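Local coordinates for protein transcriptional regulator, putative (Vibrio cholerae O1 biovar eltor str. N16961, PDB 3BJN) that probably acts as a DNA-binding negative regulator of allantoin and glyoxylate utilization operons, represented here by its C-terminal IclR-type domain, at residues H10-D13 and A14-V18; V72-A75 and Y76-A79; A80-E83 and K84-Y88; G90-P93 and T94-K97; Q99-F102 and E103-R107. All blocks are in the same frame, centred on the assembly; numbering follows the deposited sequence. Where two conformers were deposited one is given.

In the fold
All five interactions are local, joining residues a few positions apart in helices or turns of the IclR C-terminal domain. Interaction 2 is the buried one, set at the end of helix 67-76, where apolar side chains meet strands and neighbouring helices. Interactions 3 and 5 lie on helices 79-88 and 96-108 and are two-sided, with C82, L86, F102 and I105 turned into the helical layer and charged chains along the outside. Interaction 4 is a polar turn at the surface between those two helices. Interactions 2 to 5 touch in a chain of contacts, whereas interaction 1, also on the surface, starts helix 12-26, its centre about 22 Å from that of interaction 2.

Interaction 1 (H10-D13 and A14-V18); sequences HNLD and AVEAV
The carboxamide of N11 meets V15 CG2, which stands off one side of the amide plane and is offset from its middle. The methyl is almost equally far from the three amide atoms, V15 CG2 to N11 OD1 being 3.7 Å and V15 CG2 to N11 ND2 3.8 Å. The flat carboxylate of E16 takes a different part: its OE2 corner reaches the branch point of L12, with E16 OE2 3.7 Å from L12 CG. Together these pairs form the first turn of helix 12-26 in the IclR C-terminal domain, a member of the GAF clan.

N11 occupies the N-cap position, yet its side chain makes no capping bond; OD1 is instead engaged by Q9 NE2 of the preceding loop. With CG placed between the backbone N and carbonyl carbon (chi1 67°), the amide is brought across V15 at a slant. V15 and L12 also touch S44 of strand 39-45, and N11 and A14 touch the C-terminal L165, so this turn lies against the sheet on one side and is exposed on another.

Regular i to i+4 bonds begin here. V15 N donates to N11 O, E16 N to L12 O at 2.8 Å, and A17 N to D13 O. D13 and E16 carry like charges on the exposed side; such a pair near the amino end of a helix may be eased by the helix dipole. Their nearest carboxylate oxygens, D13 OD1 and E16 OE1, are 4.5 Å apart.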
loop_
_atom_site.group_PDB
_atom_site.type_symbol
_atom_site.label_atom_id
_atom_site.label_comp_id
_atom_site.label_asym_id
_atom_site.label_seq_id
_atom_site.Cartn_x
_atom_site.Cartn_y
_atom_site.Cartn_z
ATOM N N HIS A 10 9.834 -3.804 14.321
ATOM C CA HIS A 10 11.120 -3.262 14.790
ATOM C C HIS A 10 11.224 -1.743 14.691
ATOM O O HIS A 10 11.742 -1.095 15.606
ATOM C CB HIS A 10 12.310 -3.940 14.068
ATOM N N ASN A 11 10.697 -1.173 13.603
ATOM C CA ASN A 11 10.913 0.237 13.342
ATOM C C ASN A 11 9.645 1.084 13.394
ATOM O O ASN A 11 9.532 2.063 12.650
ATOM C CB ASN A 11 11.579 0.413 11.977
ATOM C CG ASN A 11 10.662 0.015 10.826
ATOM O OD1 ASN A 11 9.690 -0.763 10.987
ATOM N ND2 ASN A 11 10.950 0.559 9.653
ATOM N N LEU A 12 8.712 0.721 14.271
ATOM C CA LEU A 12 7.455 1.476 14.406
ATOM C C LEU A 12 7.648 2.967 14.710
ATOM O O LEU A 12 6.913 3.800 14.172
ATOM C CB LEU A 12 6.553 0.835 15.460
ATOM C CG LEU A 12 5.091 1.260 15.560
ATOM C CD1 LEU A 12 4.306 1.006 14.249
ATOM C CD2 LEU A 12 4.459 0.507 16.729
ATOM N N ASP A 13 8.617 3.333 15.546
ATOM C CA ASP A 13 8.849 4.771 15.783
ATOM C C ASP A 13 9.149 5.509 14.473
ATOM O O ASP A 13 8.601 6.595 14.212
ATOM C CB ASP A 13 10.004 5.011 16.765
ATOM C CG ASP A 13 9.687 4.547 18.188
ATOM O OD1 ASP A 13 8.528 4.182 18.480
ATOM O OD2 ASP A 13 10.618 4.537 19.025
ATOM N N ALA A 14 9.994 4.894 13.645
ATOM C CA ALA A 14 10.401 5.503 12.374
ATOM C C ALA A 14 9.193 5.559 11.423
ATOM O O ALA A 14 8.950 6.576 10.731
ATOM C CB ALA A 14 11.548 4.708 11.745
ATOM N N VAL A 15 8.447 4.464 11.398
ATOM C CA VAL A 15 7.211 4.412 10.591
ATOM C C VAL A 15 6.222 5.512 11.006
ATOM O O VAL A 15 5.669 6.219 10.156
ATOM C CB VAL A 15 6.528 3.015 10.701
ATOM C CG1 VAL A 15 5.134 3.045 10.081
ATOM C CG2 VAL A 15 7.388 1.937 10.058
ATOM N N GLU A 16 5.987 5.640 12.315
ATOM C CA GLU A 16 5.065 6.687 12.803
ATOM C C GLU A 16 5.479 8.089 12.362
ATOM O O GLU A 16 4.635 8.882 11.955
ATOM C CB GLU A 16 4.889 6.597 14.326
ATOM C CG GLU A 16 4.108 5.360 14.728
ATOM C CD GLU A 16 3.998 5.154 16.218
ATOM O OE1 GLU A 16 4.667 5.867 16.997
ATOM O OE2 GLU A 16 3.250 4.235 16.622
ATOM N N ALA A 17 6.766 8.394 12.443
ATOM C CA ALA A 17 7.298 9.699 12.024
ATOM C C ALA A 17 7.080 9.947 10.531
ATOM O O ALA A 17 6.659 11.029 10.135
ATOM C CB ALA A 17 8.793 9.801 12.377
ATOM N N VAL A 18 7.351 8.923 9.706
ATOM C CA VAL A 18 7.148 9.027 8.265
ATOM C C VAL A 18 5.655 9.231 7.927
ATOM O O VAL A 18 5.299 10.066 7.068
ATOM C CB VAL A 18 7.745 7.782 7.553
ATOM C CG1 VAL A 18 7.125 7.580 6.198
ATOM C CG2 VAL A 18 9.303 7.903 7.495
#

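Interaction 2 (V72-A75 and Y76-A79); sequences VMLA and YMPA
M77, a selenomethionine, folds its side chain back over the turn that precedes it. CB starts 3.4 Å from M73 O, and CG sits between two carbonyls, with M77 CG 3.5 Å from L74 O and closer still to M73 O. The selenium then runs beside L74, M77 SE lying 4.2 Å from L74 CD2, the two side chains pointing the same way. A bend at the last torsion (chi3 56°) swings the terminal methyl inward again, and M77 CE ends 3.5 Å from M73 O.

This is the carboxyl end of helix 67-76, where M77 is the first residue to leave helical backbone angles before helix 79-88 starts. M77 N still makes a sound bond to M73 O, while Y76 N has two weak ones, to V72 O and to M73 O. Two waters take up the carbonyls left at the helix end. One donates to both L74 O and M77 O; the second donates to A75 O and, at 2.9 Å, also to M77 O, which therefore accepts twice. A75 O has a further partner in helix 96-108.

The ring of Y76 points elsewhere, toward P127 and M129 of strand 121-130. Its near edge meets V72 O in the plane of the ring, Y76 CD1 being 3.3 Å from that V72 O atom, and the same ring carbon rests against A75 CB at 4.1 Å.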
loop_
_atom_site.group_PDB
_atom_site.type_symbol
_atom_site.label_atom_id
_atom_site.label_comp_id
_atom_site.label_asym_id
_atom_site.label_seq_id
_atom_site.Cartn_x
_atom_site.Cartn_y
_atom_site.Cartn_z
ATOM N N VAL A 72 1.367 -3.457 -5.046
ATOM C CA VAL A 72 2.785 -3.154 -4.796
ATOM C C VAL A 72 3.493 -4.322 -4.105
ATOM O O VAL A 72 4.598 -4.728 -4.509
ATOM C CB VAL A 72 2.914 -1.895 -3.920
ATOM C CG1 VAL A 72 4.281 -1.845 -3.239
ATOM C CG2 VAL A 72 2.685 -0.721 -4.786
HETATM N N MSE A 73 2.838 -4.898 -3.104
HETATM C CA MSE A 73 3.452 -5.974 -2.345
HETATM C C MSE A 73 3.573 -7.218 -3.216
HETATM O O MSE A 73 4.633 -7.860 -3.244
HETATM C CB MSE A 73 2.696 -6.219 -1.039
HETATM C CG MSE A 73 2.896 -5.013 -0.103
HETATM SE SE MSE A 73 2.138 -5.252 1.663
HETATM C CE MSE A 73 0.445 -5.767 1.205
ATOM N N LEU A 74 2.512 -7.524 -3.967
ATOM C CA LEU A 74 2.554 -8.662 -4.917
ATOM C C LEU A 74 3.651 -8.479 -5.981
ATOM O O LEU A 74 4.344 -9.448 -6.341
ATOM C CB LEU A 74 1.202 -8.875 -5.587
ATOM C CG LEU A 74 0.118 -9.409 -4.643
ATOM C CD1 LEU A 74 -1.271 -9.199 -5.326
ATOM C CD2 LEU A 74 0.376 -10.897 -4.307
ATOM N N ALA A 75 3.816 -7.255 -6.477
ATOM C CA ALA A 75 4.833 -6.989 -7.518
ATOM C C ALA A 75 6.270 -7.157 -7.010
ATOM O O ALA A 75 7.167 -7.552 -7.775
ATOM C CB ALA A 75 4.664 -5.600 -8.116
ATOM N N TYR A 76 6.490 -6.839 -5.736
ATOM C CA TYR A 76 7.858 -6.776 -5.187
ATOM C C TYR A 76 8.305 -7.970 -4.352
ATOM O O TYR A 76 9.513 -8.138 -4.120
ATOM C CB TYR A 76 8.081 -5.475 -4.399
ATOM C CG TYR A 76 8.368 -4.285 -5.277
ATOM C CD1 TYR A 76 7.342 -3.511 -5.798
ATOM C CD2 TYR A 76 9.686 -3.944 -5.604
ATOM C CE1 TYR A 76 7.616 -2.394 -6.625
ATOM C CE2 TYR A 76 9.967 -2.849 -6.412
ATOM C CZ TYR A 76 8.937 -2.076 -6.912
ATOM O OH TYR A 76 9.272 -0.994 -7.710
HETATM N N MSE A 77 7.353 -8.774 -3.876
HETATM C CA MSE A 77 7.699 -10.037 -3.211
HETATM C C MSE A 77 8.235 -11.065 -4.235
HETATM O O MSE A 77 8.118 -10.863 -5.443
HETATM C CB MSE A 77 6.483 -10.603 -2.466
HETATM C CG MSE A 77 5.393 -11.058 -3.381
HETATM SE SE MSE A 77 3.933 -11.874 -2.343
HETATM C CE MSE A 77 3.542 -10.385 -1.128
ATOM N N PRO A 78 8.830 -12.176 -3.754
ATOM C CA PRO A 78 9.271 -13.234 -4.666
ATOM C C PRO A 78 8.120 -13.771 -5.505
ATOM O O PRO A 78 6.988 -13.907 -5.009
ATOM C CB PRO A 78 9.781 -14.309 -3.710
ATOM C CG PRO A 78 10.273 -13.509 -2.526
ATOM C CD PRO A 78 9.148 -12.514 -2.355
ATOM N N ALA A 79 8.412 -14.056 -6.769
ATOM C CA ALA A 79 7.405 -14.579 -7.693
ATOM C C ALA A 79 6.618 -15.763 -7.147
ATOM O O ALA A 79 5.388 -15.798 -7.280
ATOM C CB ALA A 79 8.051 -14.949 -9.014
HETATM O O HOH W 1 6.163 -11.024 -7.572
HETATM O O HOH W 2 9.468 -9.403 -7.511
#

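Interaction 3 (A80-E83 and K84-Y88); sequences ARCE and KILRY
In helix 79-88, which follows helix 67-76 closely in the chain, residues 80-83 are joined to 84-87 by four consecutive i to i+4 bonds. They run from K84 N to A80 O, I85 N to R81 O, L86 N to C82 O and R87 N to E83 O, the last being 2.9 Å long.

On the inward side, C82 SG points opposite its backbone N (chi1 169°), which brings it to 4.1 Å from L86 CD1. Both side chains pack on L74 of helix 67-76 and F102 of helix 96-108, so the pair forms part of the apolar joint among three helices. I85 adds to this side, resting on L74 and M77.

E83 and R87 occupy the outer side and run next to each other in the same direction. R87 CG lies against E83 O, 3.2 Å away, and the extended stem carries R87 NH1 to 3.7 Å from E83 CB. The carboxylate and guanidinium planes are turned 67° apart, with E83 OE1 and R87 NH1 separated by 4.1 Å. At that distance the opposite charges are beyond a salt bridge and may attract only weakly, and the nearer contact of the guanidinium is with the aliphatic part of E83.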
loop_
_atom_site.group_PDB
_atom_site.type_symbol
_atom_site.label_atom_id
_atom_site.label_comp_id
_atom_site.label_asym_id
_atom_site.label_seq_id
_atom_site.Cartn_x
_atom_site.Cartn_y
_atom_site.Cartn_z
ATOM N N ALA A 80 7.319 -16.740 -6.566
ATOM C CA ALA A 80 6.690 -17.964 -6.065
ATOM C C ALA A 80 5.635 -17.661 -5.014
ATOM O O ALA A 80 4.572 -18.290 -4.996
ATOM C CB ALA A 80 7.731 -18.885 -5.495
ATOM N N ARG A 81 5.956 -16.702 -4.144
ATOM C CA ARG A 81 5.076 -16.277 -3.066
ATOM C C ARG A 81 3.834 -15.627 -3.681
ATOM O O ARG A 81 2.694 -15.991 -3.365
ATOM C CB ARG A 81 5.812 -15.288 -2.161
ATOM C CG ARG A 81 5.079 -14.922 -0.882
ATOM C CD ARG A 81 5.841 -13.840 -0.080
ATOM N NE ARG A 81 5.094 -13.438 1.115
ATOM C CZ ARG A 81 5.504 -12.580 2.051
ATOM N NH1 ARG A 81 6.698 -11.982 1.984
ATOM N NH2 ARG A 81 4.706 -12.321 3.082
ATOM N N CYS A 82 4.075 -14.663 -4.566
ATOM C CA CYS A 82 3.013 -13.961 -5.273
ATOM C C CYS A 82 2.064 -14.962 -5.982
ATOM O O CYS A 82 0.844 -14.836 -5.889
ATOM C CB CYS A 82 3.605 -12.958 -6.274
ATOM S SG CYS A 82 2.384 -12.283 -7.414
ATOM N N GLU A 83 2.634 -15.970 -6.641
ATOM C CA GLU A 83 1.828 -16.970 -7.352
ATOM C C GLU A 83 0.910 -17.760 -6.416
ATOM O O GLU A 83 -0.280 -17.966 -6.725
ATOM C CB GLU A 83 2.727 -17.905 -8.185
ATOM C CG GLU A 83 3.444 -17.145 -9.301
ATOM C CD GLU A 83 4.623 -17.924 -9.879
ATOM O OE1 GLU A 83 4.869 -19.084 -9.462
ATOM O OE2 GLU A 83 5.301 -17.370 -10.761
ATOM N N LYS A 84 1.436 -18.163 -5.260
ATOM C CA LYS A 84 0.653 -18.912 -4.261
ATOM C C LYS A 84 -0.548 -18.106 -3.791
ATOM O O LYS A 84 -1.657 -18.637 -3.593
ATOM C CB LYS A 84 1.519 -19.260 -3.037
ATOM C CG LYS A 84 2.510 -20.381 -3.249
ATOM C CD LYS A 84 3.241 -20.632 -1.948
ATOM C CE LYS A 84 4.218 -21.773 -2.095
ATOM N NZ LYS A 84 5.107 -21.818 -0.908
ATOM N N ILE A 85 -0.323 -16.809 -3.587
ATOM C CA ILE A 85 -1.368 -15.953 -3.086
ATOM C C ILE A 85 -2.445 -15.775 -4.157
ATOM O O ILE A 85 -3.617 -15.957 -3.895
ATOM C CB ILE A 85 -0.795 -14.577 -2.628
ATOM C CG1 ILE A 85 0.078 -14.797 -1.391
ATOM C CG2 ILE A 85 -1.915 -13.616 -2.310
ATOM C CD1 ILE A 85 0.960 -13.588 -1.029
ATOM N N LEU A 86 -2.038 -15.449 -5.378
ATOM C CA LEU A 86 -3.022 -15.188 -6.438
ATOM C C LEU A 86 -3.821 -16.477 -6.714
ATOM O O LEU A 86 -5.038 -16.414 -6.932
ATOM C CB LEU A 86 -2.336 -14.687 -7.709
ATOM C CG LEU A 86 -1.895 -13.213 -7.643
ATOM C CD1 LEU A 86 -1.363 -12.811 -9.000
ATOM C CD2 LEU A 86 -3.028 -12.308 -7.236
ATOM N N ARG A 87 -3.135 -17.628 -6.714
ATOM C CA ARG A 87 -3.844 -18.907 -6.958
ATOM C C ARG A 87 -4.875 -19.215 -5.859
ATOM O O ARG A 87 -5.968 -19.771 -6.108
ATOM C CB ARG A 87 -2.879 -20.078 -7.169
ATOM C CG ARG A 87 -2.067 -19.925 -8.470
ATOM C CD ARG A 87 -1.502 -21.207 -9.024
ATOM N NE ARG A 87 -1.056 -20.978 -10.407
ATOM C CZ ARG A 87 0.207 -20.764 -10.774
ATOM N NH1 ARG A 87 1.185 -20.759 -9.867
ATOM N NH2 ARG A 87 0.490 -20.551 -12.056
ATOM N N TYR A 88 -4.533 -18.892 -4.619
ATOM C CA TYR A 88 -5.510 -19.063 -3.549
ATOM C C TYR A 88 -6.780 -18.265 -3.822
ATOM O O TYR A 88 -7.875 -18.745 -3.610
ATOM C CB TYR A 88 -4.906 -18.600 -2.237
ATOM C CG TYR A 88 -5.896 -18.556 -1.110
ATOM C CD1 TYR A 88 -6.475 -19.735 -0.626
ATOM C CD2 TYR A 88 -6.257 -17.348 -0.513
ATOM C CE1 TYR A 88 -7.382 -19.715 0.458
ATOM C CE2 TYR A 88 -7.170 -17.304 0.559
ATOM C CZ TYR A 88 -7.722 -18.506 1.036
ATOM O OH TYR A 88 -8.617 -18.443 2.100
#

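Interaction 4 (G90-P93 and T94-K97); sequences GEDP and TLDK
A type I beta turn from D92 to L95 links helix 79-88 to helix 96-108, and D92 completes it with an Asx turn of its own. The backbone bond that closes the beta turn, L95 N to D92 O, is 3.2 Å long, its donor well above the carbonyl plane. Inside the turn, D92 OD1 folds back to T94, which is held twice by this one carboxylate oxygen. T94 OG1 donates to D92 OD1 at 2.7 Å, meeting it on the syn side, 29° out of the carboxylate plane, and T94 N donates to D92 OD1 at 3.0 Å from farther above, both from the same face. The OG1 of T94 reaches that oxygen because a chi1 of 72° leaves it flanked by its own N and C atoms, while D92 extends its carboxylate away from its own backbone N.

The turn is preceded by a Schellman motif that ends helix 79-88, with G90 at positive phi as its C-prime residue; E91 N bonds L86 O and G90 N bonds R87 O. P93 settles on L86 and R87 of that helix, and its carbonyl oxygen accepts from Q99 NE2 of the next one. E91 turns toward K97, but its OE1 is bonded to W98 NE1, and E91 OE1 stays 4.7 Å from K97 NZ.

L95, at the N-cap position of helix 96-108, crosses the D92 side chain at about a right angle. Its branch lies against that side chain: L95 CD1 is 3.9 Å from D92 CB, and L95 CD2 is 3.7 Å from D92 OD2.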
loop_
_atom_site.group_PDB
_atom_site.type_symbol
_atom_site.label_atom_id
_atom_site.label_comp_id
_atom_site.label_asym_id
_atom_site.label_seq_id
_atom_site.Cartn_x
_atom_site.Cartn_y
_atom_site.Cartn_z
ATOM N N GLY A 90 -7.945 -17.514 -6.663
ATOM C CA GLY A 90 -8.574 -17.943 -7.918
ATOM C C GLY A 90 -8.153 -17.139 -9.145
ATOM O O GLY A 90 -8.794 -17.195 -10.193
ATOM N N GLU A 91 -7.039 -16.433 -9.022
ATOM C CA GLU A 91 -6.456 -15.688 -10.122
ATOM C C GLU A 91 -5.371 -16.519 -10.770
ATOM O O GLU A 91 -4.745 -17.362 -10.115
ATOM C CB GLU A 91 -5.858 -14.371 -9.623
ATOM C CG GLU A 91 -6.877 -13.398 -9.029
ATOM C CD GLU A 91 -7.868 -12.825 -10.070
ATOM O OE1 GLU A 91 -7.465 -12.516 -11.217
ATOM O OE2 GLU A 91 -9.057 -12.673 -9.718
ATOM N N ASP A 92 -5.185 -16.297 -12.071
ATOM C CA ASP A 92 -4.140 -16.960 -12.841
ATOM C C ASP A 92 -3.004 -15.959 -12.990
ATOM O O ASP A 92 -3.107 -15.022 -13.783
ATOM C CB ASP A 92 -4.680 -17.410 -14.206
ATOM C CG ASP A 92 -3.607 -18.046 -15.103
ATOM O OD1 ASP A 92 -2.419 -18.091 -14.713
ATOM O OD2 ASP A 92 -3.965 -18.513 -16.212
ATOM N N PRO A 93 -1.911 -16.161 -12.231
ATOM C CA PRO A 93 -0.831 -15.160 -12.210
ATOM C C PRO A 93 -0.100 -15.007 -13.556
ATOM O O PRO A 93 0.563 -13.992 -13.779
ATOM C CB PRO A 93 0.119 -15.687 -11.130
ATOM C CG PRO A 93 -0.142 -17.159 -11.064
ATOM C CD PRO A 93 -1.623 -17.306 -11.341
ATOM N N THR A 94 -0.223 -16.012 -14.419
ATOM C CA THR A 94 0.485 -16.021 -15.706
ATOM C C THR A 94 -0.193 -15.153 -16.764
ATOM O O THR A 94 0.375 -14.944 -17.841
ATOM C CB THR A 94 0.667 -17.449 -16.272
ATOM O OG1 THR A 94 -0.594 -17.946 -16.727
ATOM C CG2 THR A 94 1.267 -18.407 -15.231
ATOM N N LEU A 95 -1.387 -14.634 -16.471
ATOM C CA LEU A 95 -2.095 -13.808 -17.453
ATOM C C LEU A 95 -1.459 -12.434 -17.591
ATOM O O LEU A 95 -0.898 -11.889 -16.628
ATOM C CB LEU A 95 -3.578 -13.658 -17.106
ATOM C CG LEU A 95 -4.440 -14.916 -17.062
ATOM C CD1 LEU A 95 -5.826 -14.540 -16.595
ATOM C CD2 LEU A 95 -4.507 -15.614 -18.432
ATOM N N ASP A 96 -1.566 -11.873 -18.795
ATOM C CA ASP A 96 -1.035 -10.550 -19.080
ATOM C C ASP A 96 -1.593 -9.466 -18.178
ATOM O O ASP A 96 -0.867 -8.541 -17.825
ATOM C CB ASP A 96 -1.272 -10.173 -20.544
ATOM C CG ASP A 96 -0.308 -10.864 -21.493
ATOM O OD1 ASP A 96 0.093 -12.021 -21.227
ATOM O OD2 ASP A 96 0.037 -10.249 -22.530
ATOM N N LYS A 97 -2.866 -9.555 -17.796
ATOM C CA LYS A 97 -3.450 -8.499 -16.952
ATOM C C LYS A 97 -2.774 -8.378 -15.577
ATOM O O LYS A 97 -2.725 -7.281 -14.991
ATOM C CB LYS A 97 -4.973 -8.630 -16.827
ATOM C CG LYS A 97 -5.478 -9.763 -15.967
ATOM C CD LYS A 97 -6.976 -9.889 -16.150
ATOM C CE LYS A 97 -7.584 -10.819 -15.122
ATOM N NZ LYS A 97 -9.065 -10.914 -15.332
#

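Interaction 5 (Q99-F102 and E103-R107); sequences QSEF and EKIRR
The backbone bonds between Q99-F102 and E103-R107 follow the i to i+4 pattern: E103 N to Q99 O, K104 N to S100 O, I105 N to E101 O and R106 N to F102 O.

In the side-chain packing, E101 bends at chi2 (63°) and crosses I105 at a slant, laying its carboxylate against the aliphatic chain. E101 CG touches I105 CD1 at 3.7 Å, and E101 OE2 makes a van der Waals contact of 3.4 Å with the same I105 CD1. The F102 ring, meanwhile, leaves the helix for L74, A75, C82 and L86. This is the middle of helix 96-108, which packs in the IclR C-terminal domain against helices 67-76 and 79-88.

R106 uses a flat face. It doubles back at chi3 (-66°), placing F102 O over one side of its guanidinium, 3.7 Å above the plane and offset toward the rim, while R106 NH1 lies 3.7 Å from F102 CB and bonds A75 O of helix 67-76.

Among the polar links, a water donates to S100 O at 2.8 Å and accepts from R107 NH1 at 3.0 Å. E101 OE1 and K104 NZ, opposite in charge, remain 4.7 Å apart.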
loop_
_atom_site.group_PDB
_atom_site.type_symbol
_atom_site.label_atom_id
_atom_site.label_comp_id
_atom_site.label_asym_id
_atom_site.label_seq_id
_atom_site.Cartn_x
_atom_site.Cartn_y
_atom_site.Cartn_z
ATOM N N GLN A 99 0.650 -9.831 -15.150
ATOM C CA GLN A 99 2.063 -9.642 -15.448
ATOM C C GLN A 99 2.368 -8.226 -15.935
ATOM O O GLN A 99 3.350 -7.620 -15.497
ATOM C CB GLN A 99 2.575 -10.705 -16.429
ATOM C CG GLN A 99 2.706 -12.103 -15.768
ATOM C CD GLN A 99 3.474 -12.032 -14.452
ATOM O OE1 GLN A 99 4.506 -11.364 -14.367
ATOM N NE2 GLN A 99 2.959 -12.686 -13.414
ATOM N N SER A 100 1.498 -7.683 -16.788
ATOM C CA SER A 100 1.659 -6.303 -17.260
ATOM C C SER A 100 1.561 -5.289 -16.115
ATOM O O SER A 100 2.305 -4.303 -16.117
ATOM C CB SER A 100 0.668 -5.951 -18.379
ATOM O OG SER A 100 -0.662 -5.948 -17.882
ATOM N N GLU A 101 0.665 -5.534 -15.150
ATOM C CA GLU A 101 0.511 -4.628 -14.004
ATOM C C GLU A 101 1.776 -4.663 -13.157
ATOM O O GLU A 101 2.277 -3.611 -12.766
ATOM C CB GLU A 101 -0.741 -4.955 -13.153
ATOM C CG GLU A 101 -0.972 -4.051 -11.894
ATOM C CD GLU A 101 -1.232 -2.537 -12.163
ATOM O OE1 GLU A 101 -1.571 -2.139 -13.306
ATOM O OE2 GLU A 101 -1.102 -1.721 -11.207
ATOM N N PHE A 102 2.296 -5.863 -12.877
ATOM C CA PHE A 102 3.499 -5.957 -12.045
ATOM C C PHE A 102 4.712 -5.309 -12.695
ATOM O O PHE A 102 5.484 -4.631 -12.016
ATOM C CB PHE A 102 3.826 -7.392 -11.662
ATOM C CG PHE A 102 2.759 -8.071 -10.853
ATOM C CD1 PHE A 102 1.975 -7.357 -9.937
ATOM C CD2 PHE A 102 2.564 -9.439 -10.984
ATOM C CE1 PHE A 102 0.980 -8.008 -9.176
ATOM C CE2 PHE A 102 1.595 -10.086 -10.237
ATOM C CZ PHE A 102 0.809 -9.377 -9.322
ATOM N N GLU A 103 4.871 -5.505 -14.004
ATOM C CA GLU A 103 5.976 -4.864 -14.737
ATOM C C GLU A 103 5.851 -3.342 -14.695
ATOM O O GLU A 103 6.840 -2.628 -14.464
ATOM C CB GLU A 103 6.047 -5.359 -16.182
ATOM C CG GLU A 103 6.547 -6.804 -16.316
ATOM C CD GLU A 103 6.144 -7.442 -17.638
ATOM O OE1 GLU A 103 5.794 -6.708 -18.582
ATOM O OE2 GLU A 103 6.166 -8.689 -17.733
ATOM N N LYS A 104 4.633 -2.837 -14.903
ATOM C CA LYS A 104 4.375 -1.395 -14.821
ATOM C C LYS A 104 4.730 -0.857 -13.436
ATOM O O LYS A 104 5.390 0.169 -13.295
ATOM C CB LYS A 104 2.909 -1.116 -15.136
ATOM C CG LYS A 104 2.512 0.347 -15.068
ATOM C CD LYS A 104 0.995 0.486 -14.938
ATOM C CE LYS A 104 0.568 1.933 -15.188
ATOM N NZ LYS A 104 -0.912 2.091 -15.344
ATOM N N ILE A 105 4.285 -1.569 -12.402
ATOM C CA ILE A 105 4.586 -1.155 -11.042
ATOM C C ILE A 105 6.095 -1.104 -10.763
ATOM O O ILE A 105 6.591 -0.117 -10.214
ATOM C CB ILE A 105 3.857 -2.064 -10.025
ATOM C CG1 ILE A 105 2.347 -1.838 -10.143
ATOM C CG2 ILE A 105 4.378 -1.808 -8.607
ATOM C CD1 ILE A 105 1.526 -2.860 -9.387
ATOM N N ARG A 106 6.825 -2.147 -11.166
ATOM C CA ARG A 106 8.273 -2.188 -10.942
ATOM C C ARG A 106 9.026 -1.109 -11.728
ATOM O O ARG A 106 10.037 -0.584 -11.255
ATOM C CB ARG A 106 8.820 -3.599 -11.219
ATOM C CG ARG A 106 8.336 -4.583 -10.162
ATOM C CD ARG A 106 8.994 -5.922 -10.282
ATOM N NE ARG A 106 8.625 -6.584 -11.524
ATOM C CZ ARG A 106 7.836 -7.656 -11.622
ATOM N NH1 ARG A 106 7.302 -8.230 -10.551
ATOM N NH2 ARG A 106 7.592 -8.170 -12.822
ATOM N N ARG A 107 8.496 -0.738 -12.889
ATOM C CA ARG A 107 9.050 0.346 -13.717
ATOM C C ARG A 107 8.855 1.698 -13.011
ATOM O O ARG A 107 9.764 2.541 -12.971
ATOM C CB ARG A 107 8.335 0.339 -15.079
ATOM C CG ARG A 107 8.638 1.474 -16.056
ATOM C CD ARG A 107 7.634 1.436 -17.221
ATOM N NE ARG A 107 7.349 0.057 -17.632
ATOM C CZ ARG A 107 6.142 -0.409 -17.964
ATOM N NH1 ARG A 107 5.995 -1.678 -18.308
ATOM N NH2 ARG A 107 5.081 0.389 -17.960
HETATM O O HOH W 3 3.318 -3.016 -18.381
#